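Local coordinates for putative exported protein (Bacteroides fragilis, PDB 4RAA) that is of unknown function but belongs to the six-bladed beta-propeller proteins of the YWTD superfamily, at residues E124-Q136 and L143-S155. Residues are numbered along the deposited sequence; the frame is centred on the assembly and turned at random.
With PO4 (phosphate ion), chain B.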
ATOM      1  N   GLU A 124       3.062  -5.410  -0.714  1.00 35.50           N
ATOM      2  CA  GLU A 124       1.950  -5.356  -1.682  1.00 33.81           C
ATOM      3  C   GLU A 124       0.904  -4.337  -1.265  1.00 33.50           C
ATOM      4  O   GLU A 124       0.622  -4.183  -0.077  1.00 33.87           O
ATOM      5  CB  GLU A 124       1.289  -6.735  -1.898  1.00 33.33           C
ATOM      6  CG  GLU A 124       0.559  -7.335  -0.688  1.00 34.08           C
ATOM      7  CD  GLU A 124      -0.049  -8.713  -0.938  1.00 34.07           C
ATOM      8  OE1 GLU A 124       0.108  -9.289  -2.035  1.00 32.90           O
ATOM      9  OE2 GLU A 124      -0.689  -9.238  -0.004  1.00 35.22           O
ATOM     10  N   ARG A 125       0.326  -3.672  -2.263  1.00 32.92           N
ATOM     11  CA  ARG A 125      -0.732  -2.674  -2.081  1.00 33.50           C
ATOM     12  C   ARG A 125      -1.883  -2.986  -3.014  1.00 33.37           C
ATOM     13  O   ARG A 125      -1.705  -3.720  -3.981  1.00 33.69           O
ATOM     14  CB  ARG A 125      -0.219  -1.291  -2.443  1.00 33.09           C
ATOM     15  CG  ARG A 125       0.946  -0.816  -1.617  1.00 33.65           C
ATOM     16  CD  ARG A 125       1.331   0.593  -2.044  1.00 33.82           C
ATOM     17  NE  ARG A 125       0.241   1.549  -1.849  1.00 33.58           N
ATOM     18  CZ  ARG A 125       0.169   2.763  -2.382  1.00 33.57           C
ATOM     19  NH1 ARG A 125       1.124   3.230  -3.189  1.00 33.37           N
ATOM     20  NH2 ARG A 125      -0.894   3.522  -2.128  1.00 34.41           N
ATOM     21  N   ARG A 126      -3.046  -2.396  -2.749  1.00 33.85           N
ATOM     22  CA  ARG A 126      -4.206  -2.579  -3.623  1.00 33.74           C
ATOM     23  C   ARG A 126      -4.130  -1.600  -4.775  1.00 33.84           C
ATOM     24  O   ARG A 126      -3.617  -0.484  -4.617  1.00 33.90           O
ATOM     25  CB  ARG A 126      -5.517  -2.350  -2.885  1.00 34.05           C
ATOM     26  CG  ARG A 126      -5.761  -3.363  -1.800  1.00 34.35           C
ATOM     27  CD  ARG A 126      -7.016  -3.044  -1.025  1.00 35.38           C
ATOM     28  NE  ARG A 126      -6.950  -1.757  -0.333  1.00 35.64           N
ATOM     29  CZ  ARG A 126      -7.925  -1.252   0.423  1.00 36.68           C
ATOM     30  NH1 ARG A 126      -9.067  -1.920   0.617  1.00 37.04           N
ATOM     31  NH2 ARG A 126      -7.751  -0.060   1.007  1.00 37.69           N
ATOM     32  N   LEU A 127      -4.651  -2.027  -5.929  1.00 33.72           N
ATOM     33  CA  LEU A 127      -4.746  -1.168  -7.090  1.00 33.39           C
ATOM     34  C   LEU A 127      -5.691  -0.054  -6.705  1.00 34.73           C
ATOM     35  O   LEU A 127      -6.712  -0.323  -6.077  1.00 35.02           O
ATOM     36  CB  LEU A 127      -5.353  -1.877  -8.300  1.00 33.28           C
ATOM     37  CG  LEU A 127      -4.636  -3.018  -9.014  1.00 32.28           C
ATOM     38  CD1 LEU A 127      -5.560  -3.541 -10.103  1.00 32.47           C
ATOM     39  CD2 LEU A 127      -3.294  -2.596  -9.606  1.00 31.86           C
ATOM     40  N   PRO A 128      -5.352   1.192  -7.065  1.00 35.54           N
ATOM     41  CA  PRO A 128      -6.223   2.315  -6.721  1.00 37.47           C
ATOM     42  C   PRO A 128      -7.572   2.363  -7.480  1.00 38.92           C
ATOM     43  O   PRO A 128      -8.521   3.009  -7.010  1.00 40.47           O
ATOM     44  CB  PRO A 128      -5.357   3.527  -7.074  1.00 37.58           C
ATOM     45  CG  PRO A 128      -4.471   3.041  -8.176  1.00 35.79           C
ATOM     46  CD  PRO A 128      -4.194   1.614  -7.880  1.00 34.44           C
ATOM     47  N   PHE A 129      -7.634   1.689  -8.630  1.00 38.46           N
ATOM     48  CA  PHE A 129      -8.809   1.667  -9.515  1.00 39.38           C
ATOM     49  C   PHE A 129      -8.643   0.558 -10.564  1.00 38.43           C
ATOM     50  O   PHE A 129      -7.620  -0.127 -10.565  1.00 37.58           O
ATOM     51  CB  PHE A 129      -8.979   3.056 -10.182  1.00 39.74           C
ATOM     52  CG  PHE A 129      -7.675   3.712 -10.582  1.00 38.56           C
ATOM     53  CD1 PHE A 129      -6.933   3.240 -11.669  1.00 37.61           C
ATOM     54  CD2 PHE A 129      -7.192   4.818  -9.875  1.00 40.92           C
ATOM     55  CE1 PHE A 129      -5.731   3.838 -12.036  1.00 36.95           C
ATOM     56  CE2 PHE A 129      -5.991   5.435 -10.244  1.00 40.95           C
ATOM     57  CZ  PHE A 129      -5.255   4.932 -11.323  1.00 39.18           C
ATOM     58  N   SER A 130      -9.625   0.382 -11.450  1.00 40.22           N
ATOM     59  CA  SER A 130      -9.527  -0.637 -12.514  1.00 40.90           C
ATOM     60  C   SER A 130      -8.459  -0.223 -13.542  1.00 38.16           C
ATOM     61  O   SER A 130      -8.608   0.794 -14.228  1.00 39.23           O
ATOM     62  CB  SER A 130     -10.865  -0.858 -13.206  1.00 45.06           C
ATOM     63  OG  SER A 130     -10.759  -1.859 -14.209  1.00 51.38           O
ATOM     64  N   THR A 131      -7.387  -1.009 -13.614  1.00 35.53           N
ATOM     65  CA  THR A 131      -6.237  -0.734 -14.483  1.00 34.35           C
ATOM     66  C   THR A 131      -5.429  -2.019 -14.731  1.00 34.59           C
ATOM     67  O   THR A 131      -5.491  -2.945 -13.925  1.00 35.49           O
ATOM     68  CB  THR A 131      -5.340   0.360 -13.858  1.00 33.98           C
ATOM     69  OG1 THR A 131      -4.262   0.664 -14.735  1.00 33.63           O
ATOM     70  CG2 THR A 131      -4.764  -0.064 -12.498  1.00 33.97           C
ATOM     71  N   SER A 132      -4.708  -2.075 -15.854  1.00 34.77           N
ATOM     72  CA  SER A 132      -3.879  -3.251 -16.237  1.00 34.20           C
ATOM     73  C   SER A 132      -2.376  -2.994 -16.428  1.00 33.95           C
ATOM     74  O   SER A 132      -1.575  -3.917 -16.333  1.00 34.28           O
ATOM     75  CB  SER A 132      -4.414  -3.864 -17.543  1.00 33.34           C
ATOM     76  OG  SER A 132      -4.233  -3.002 -18.657  1.00 32.03           O
ATOM     77  N   CYS A 133      -1.994  -1.747 -16.650  1.00 34.02           N
ATOM     78  CA  CYS A 133      -0.637  -1.423 -17.046  1.00 34.38           C
ATOM     79  C   CYS A 133      -0.226  -0.044 -16.513  1.00 33.39           C
ATOM     80  O   CYS A 133      -1.060   0.864 -16.480  1.00 32.69           O
ATOM     81  CB  CYS A 133      -0.632  -1.547 -18.576  1.00 36.22           C
ATOM     82  SG  CYS A 133       0.241  -0.308 -19.507  1.00 40.46           S
ATOM     83  N   CYS A 134       1.043   0.076 -16.081  1.00 32.23           N
ATOM     84  CA  CYS A 134       1.604   1.298 -15.478  1.00 31.60           C
ATOM     85  C   CYS A 134       3.088   1.514 -15.801  1.00 31.62           C
ATOM     86  O   CYS A 134       3.802   0.560 -16.090  1.00 31.28           O
ATOM     87  CB  CYS A 134       1.430   1.234 -13.946  1.00 31.90           C
ATOM     88  SG  CYS A 134       2.155   2.579 -12.957  1.00 31.47           S
ATOM     89  N   LEU A 135       3.534   2.773 -15.738  1.00 32.40           N
ATOM     90  CA  LEU A 135       4.947   3.158 -15.951  1.00 33.22           C
ATOM     91  C   LEU A 135       5.322   4.435 -15.196  1.00 35.41           C
ATOM     92  O   LEU A 135       4.508   5.368 -15.102  1.00 36.51           O
ATOM     93  CB  LEU A 135       5.265   3.342 -17.441  1.00 33.57           C
ATOM     94  CG  LEU A 135       5.758   2.140 -18.255  1.00 33.23           C
ATOM     95  CD1 LEU A 135       5.819   2.550 -19.717  1.00 33.49           C
ATOM     96  CD2 LEU A 135       7.126   1.636 -17.777  1.00 33.19           C
ATOM     97  N   GLN A 136       6.557   4.480 -14.687  1.00 36.53           N
ATOM     98  CA  GLN A 136       7.035   5.640 -13.937  1.00 37.45           C
ATOM     99  C   GLN A 136       7.536   6.701 -14.908  1.00 38.68           C
ATOM    100  O   GLN A 136       8.401   6.419 -15.733  1.00 40.13           O
ATOM    101  CB  GLN A 136       8.149   5.260 -12.948  1.00 38.25           C
ATOM    102  CG  GLN A 136       8.454   6.379 -11.957  1.00 40.60           C
ATOM    103  CD  GLN A 136       9.435   6.004 -10.859  1.00 41.42           C
ATOM    104  OE1 GLN A 136      10.432   5.334 -11.097  1.00 44.12           O
ATOM    105  NE2 GLN A 136       9.170   6.472  -9.656  1.00 41.13           N
ATOM    106  N   LEU A 143       2.193   6.745 -14.500  1.00 32.08           N
ATOM    107  CA  LEU A 143       1.174   6.790 -15.564  1.00 31.40           C
ATOM    108  C   LEU A 143       0.507   5.430 -15.586  1.00 30.22           C
ATOM    109  O   LEU A 143       1.191   4.428 -15.765  1.00 29.79           O
ATOM    110  CB  LEU A 143       1.778   7.077 -16.943  1.00 31.34           C
ATOM    111  CG  LEU A 143       0.813   7.126 -18.147  1.00 30.97           C
ATOM    112  CD1 LEU A 143      -0.216   8.241 -17.998  1.00 31.55           C
ATOM    113  CD2 LEU A 143       1.575   7.294 -19.453  1.00 30.75           C
ATOM    114  N   TRP A 144      -0.812   5.413 -15.388  1.00 30.07           N
ATOM    115  CA  TRP A 144      -1.647   4.205 -15.426  1.00 29.52           C
ATOM    116  C   TRP A 144      -2.692   4.373 -16.527  1.00 30.03           C
ATOM    117  O   TRP A 144      -3.049   5.512 -16.869  1.00 30.51           O
ATOM    118  CB  TRP A 144      -2.451   4.047 -14.135  1.00 29.21           C
ATOM    119  CG  TRP A 144      -1.722   4.057 -12.855  1.00 29.02           C
ATOM    120  CD1 TRP A 144      -1.231   5.151 -12.193  1.00 29.73           C
ATOM    121  CD2 TRP A 144      -1.506   2.940 -12.003  1.00 28.46           C
ATOM    122  NE1 TRP A 144      -0.676   4.771 -10.998  1.00 29.83           N
ATOM    123  CE2 TRP A 144      -0.832   3.419 -10.852  1.00 28.93           C
ATOM    124  CE3 TRP A 144      -1.800   1.571 -12.102  1.00 27.79           C
ATOM    125  CZ2 TRP A 144      -0.445   2.580  -9.810  1.00 28.81           C
ATOM    126  CZ3 TRP A 144      -1.412   0.728 -11.068  1.00 27.74           C
ATOM    127  CH2 TRP A 144      -0.739   1.241  -9.924  1.00 28.35           C
ATOM    128  N   ASN A 145      -3.200   3.252 -17.047  1.00 29.81           N
ATOM    129  CA  ASN A 145      -4.301   3.283 -18.007  1.00 30.79           C
ATOM    130  C   ASN A 145      -5.592   3.135 -17.201  1.00 33.21           C
ATOM    131  O   ASN A 145      -5.562   2.583 -16.102  1.00 33.14           O
ATOM    132  CB  ASN A 145      -4.151   2.215 -19.118  1.00 29.95           C
ATOM    133  CG  ASN A 145      -4.507   0.792 -18.666  1.00 29.29           C
ATOM    134  OD1 ASN A 145      -4.046   0.307 -17.632  1.00 29.16           O
ATOM    135  ND2 ASN A 145      -5.300   0.108 -19.471  1.00 29.20           N
ATOM    136  N   SER A 146      -6.703   3.644 -17.739  1.00 37.30           N
ATOM    137  CA  SER A 146      -8.036   3.566 -17.103  1.00 41.92           C
ATOM    138  C   SER A 146      -8.943   2.535 -17.785  1.00 43.63           C
ATOM    139  O   SER A 146      -9.431   2.791 -18.883  1.00 45.54           O
ATOM    140  CB  SER A 146      -8.724   4.943 -17.130  1.00 44.51           C
ATOM    141  OG  SER A 146     -10.115   4.849 -16.826  1.00 46.97           O
ATOM    142  N   ARG A 147      -9.186   1.401 -17.122  1.00 45.66           N
ATOM    143  CA  ARG A 147     -10.098   0.350 -17.623  1.00 46.92           C
ATOM    144  C   ARG A 147     -11.507   0.461 -16.986  1.00 49.63           C
ATOM    145  O   ARG A 147     -12.088  -0.551 -16.568  1.00 50.15           O
ATOM    146  CB  ARG A 147      -9.499  -1.054 -17.409  1.00 46.38           C
ATOM    147  CG  ARG A 147      -8.191  -1.282 -18.142  1.00 47.36           C
ATOM    148  CD  ARG A 147      -7.841  -2.757 -18.327  1.00 50.65           C
ATOM    149  NE  ARG A 147      -8.706  -3.445 -19.309  1.00 55.06           N
ATOM    150  CZ  ARG A 147      -9.777  -4.213 -19.049  1.00 60.49           C
ATOM    151  NH1 ARG A 147     -10.188  -4.454 -17.796  1.00 66.01           N
ATOM    152  NH2 ARG A 147     -10.455  -4.764 -20.068  1.00 57.70           N
ATOM    153  N   GLU A 148     -12.052   1.683 -16.934  1.00 50.93           N
ATOM    154  CA  GLU A 148     -13.384   1.948 -16.380  1.00 54.99           C
ATOM    155  C   GLU A 148     -14.314   2.554 -17.435  1.00 59.88           C
ATOM    156  O   GLU A 148     -13.873   3.289 -18.321  1.00 61.57           O
ATOM    157  CB  GLU A 148     -13.315   2.867 -15.149  1.00 55.35           C
ATOM    158  CG  GLU A 148     -12.632   2.231 -13.943  1.00 53.08           C
ATOM    159  CD  GLU A 148     -12.867   2.939 -12.608  1.00 52.42           C
ATOM    160  OE1 GLU A 148     -13.652   3.915 -12.532  1.00 55.40           O
ATOM    161  OE2 GLU A 148     -12.266   2.489 -11.605  1.00 47.64           O
ATOM    162  N   TYR A 149     -15.604   2.233 -17.301  1.00 65.93           N
ATOM    163  CA  TYR A 149     -16.692   2.686 -18.208  1.00 68.04           C
ATOM    164  C   TYR A 149     -18.014   3.060 -17.481  1.00 71.37           C
ATOM    165  O   TYR A 149     -19.030   3.324 -18.136  1.00 73.27           O
ATOM    166  CB  TYR A 149     -16.951   1.585 -19.258  1.00 64.93           C
ATOM    167  CG  TYR A 149     -17.132   0.212 -18.658  1.00 62.43           C
ATOM    168  CD1 TYR A 149     -16.018  -0.601 -18.387  1.00 61.40           C
ATOM    169  CD2 TYR A 149     -18.404  -0.276 -18.327  1.00 65.46           C
ATOM    170  CE1 TYR A 149     -16.165  -1.866 -17.812  1.00 63.25           C
ATOM    171  CE2 TYR A 149     -18.565  -1.545 -17.758  1.00 66.92           C
ATOM    172  CZ  TYR A 149     -17.442  -2.338 -17.504  1.00 64.56           C
ATOM    173  OH  TYR A 149     -17.579  -3.587 -16.948  1.00 62.83           O
ATOM    174  N   THR A 150     -17.958   3.184 -16.151  1.00 73.48           N
ATOM    175  CA  THR A 150     -19.115   3.388 -15.271  1.00 68.59           C
ATOM    176  C   THR A 150     -19.359   4.900 -15.005  1.00 67.02           C
ATOM    177  O   THR A 150     -19.007   5.735 -15.846  1.00 62.34           O
ATOM    178  CB  THR A 150     -18.874   2.563 -13.977  1.00 67.31           C
ATOM    179  OG1 THR A 150     -17.735   3.092 -13.282  1.00 65.21           O
ATOM    180  CG2 THR A 150     -18.619   1.079 -14.312  1.00 66.48           C
ATOM    181  N   ASP A 151     -19.997   5.233 -13.875  1.00 71.92           N
ATOM    182  CA  ASP A 151     -20.283   6.628 -13.453  1.00 75.16           C
ATOM    183  C   ASP A 151     -19.020   7.468 -13.215  1.00 69.75           C
ATOM    184  O   ASP A 151     -18.968   8.625 -13.633  1.00 67.79           O
ATOM    185  CB  ASP A 151     -21.129   6.648 -12.157  1.00 79.75           C
ATOM    186  CG  ASP A 151     -22.565   6.177 -12.372  1.00 81.99           C
ATOM    187  OD1 ASP A 151     -23.347   6.907 -13.018  1.00 82.73           O
ATOM    188  OD2 ASP A 151     -22.924   5.097 -11.856  1.00 82.83           O
ATOM    189  N   SER A 152     -18.056   6.870 -12.503  1.00 65.34           N
ATOM    190  CA  SER A 152     -16.728   7.434 -12.150  1.00 61.88           C
ATOM    191  C   SER A 152     -16.091   8.424 -13.156  1.00 60.03           C
ATOM    192  O   SER A 152     -16.181   8.196 -14.360  1.00 61.41           O
ATOM    193  CB  SER A 152     -15.778   6.239 -11.909  1.00 60.06           C
ATOM    194  OG  SER A 152     -14.415   6.604 -11.846  1.00 62.94           O
ATOM    195  N   LYS A 153     -15.463   9.506 -12.663  1.00 57.38           N
ATOM    196  CA  LYS A 153     -14.778  10.507 -13.539  1.00 57.03           C
ATOM    197  C   LYS A 153     -13.660   9.862 -14.345  1.00 54.50           C
ATOM    198  O   LYS A 153     -13.432  10.223 -15.501  1.00 55.27           O
ATOM    199  CB  LYS A 153     -14.190  11.699 -12.754  1.00 58.20           C
ATOM    200  CG  LYS A 153     -13.531  12.763 -13.647  1.00 60.52           C
ATOM    201  CD  LYS A 153     -13.100  14.032 -12.916  1.00 64.08           C
ATOM    202  CE  LYS A 153     -12.426  15.011 -13.882  1.00 64.10           C
ATOM    203  NZ  LYS A 153     -11.974  16.288 -13.252  1.00 64.65           N
ATOM    204  N   LEU A 154     -12.965   8.922 -13.714  1.00 53.30           N
ATOM    205  CA  LEU A 154     -11.899   8.157 -14.358  1.00 53.00           C
ATOM    206  C   LEU A 154     -12.371   7.360 -15.594  1.00 49.98           C
ATOM    207  O   LEU A 154     -11.567   7.081 -16.488  1.00 47.96           O
ATOM    208  CB  LEU A 154     -11.240   7.227 -13.328  1.00 53.77           C
ATOM    209  CG  LEU A 154     -10.029   6.401 -13.748  1.00 54.16           C
ATOM    210  CD1 LEU A 154      -8.902   7.271 -14.276  1.00 53.95           C
ATOM    211  CD2 LEU A 154      -9.549   5.585 -12.572  1.00 55.74           C
ATOM    212  N   SER A 155     -13.660   7.002 -15.633  1.00 50.08           N
ATOM    213  CA  SER A 155     -14.271   6.310 -16.782  1.00 48.05           C
ATOM    214  C   SER A 155     -14.342   7.151 -18.063  1.00 47.74           C
ATOM    215  O   SER A 155     -14.549   6.584 -19.124  1.00 46.59           O
ATOM    216  CB  SER A 155     -15.696   5.854 -16.450  1.00 49.53           C
ATOM    217  OG  SER A 155     -15.756   5.206 -15.193  1.00 51.28           O
TER
HETATM  218  P   PO4 B 400      -3.450   1.175  -0.627  0.50 37.86           P
HETATM  219  O1  PO4 B 400      -4.020   0.857  -1.991  0.50 36.71           O
HETATM  220  O2  PO4 B 400      -4.515   1.003   0.438  0.50 32.85           O
HETATM  221  O3  PO4 B 400      -2.297   0.254  -0.312  0.50 33.15           O
HETATM  222  O4  PO4 B 400      -2.939   2.597  -0.658  0.50 32.53           O
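The hairpin that opens a propeller blade joins Leu135 to Leu143, with Cys134 facing Trp144, as strands 134-136 and 143-145 run antiparallel. In a reciprocal pair of backbone bonds, Leu135 N donates to Leu143 O, and Leu143 N to Leu135 O at 2.8 Å, which marks Leu135-Leu143 as the hydrogen-bonded pair; Cys134-Trp144 is the non-hydrogen-bonded one. On the sheet face carrying Cys134 and Trp144, Cys134 SG lies 3.9 Å from the centroid of the Trp144 five-membered ring and only 16° off its normal, a sulfur-aromatic contact. Its CB covers the six-membered ring on the same side. The opposite indole face receives Pro128 CD and the edge of Phe129, whose plane is turned 75° from the indole in a T-shaped pair. Leu154 CD2 in turn sits over a Phe129 face.

At the end of the strand, Asn145 grips the loop 127-133. Its CG sits between its own backbone N and carbonyl carbon (chi1 77°), which swings OD1 back toward the loop, where it accepts two amides: Ser132 N at 3.0 Å, in the carbonyl plane on a lone pair, and Cys133 N at 3.1 Å, from above that plane. Thr131 OG1 lies 2.7 Å from Asn145 O and 2.9 Å from Asn145 OD1. Farther out, Arg147 N donates to Ser130 O (3.0 Å), while Ser130 OG returns a bond to Arg147 O.

Upstream, Arg125 NH2 reaches phosphate O4 at 2.7 Å; Arg125 and Arg126 of the second subunit also bind this ion, probably acquired during crystallisation. Strand 121-126 ends the preceding sheet, making 127-133 the blade-to-blade connection characteristic of a beta-propeller.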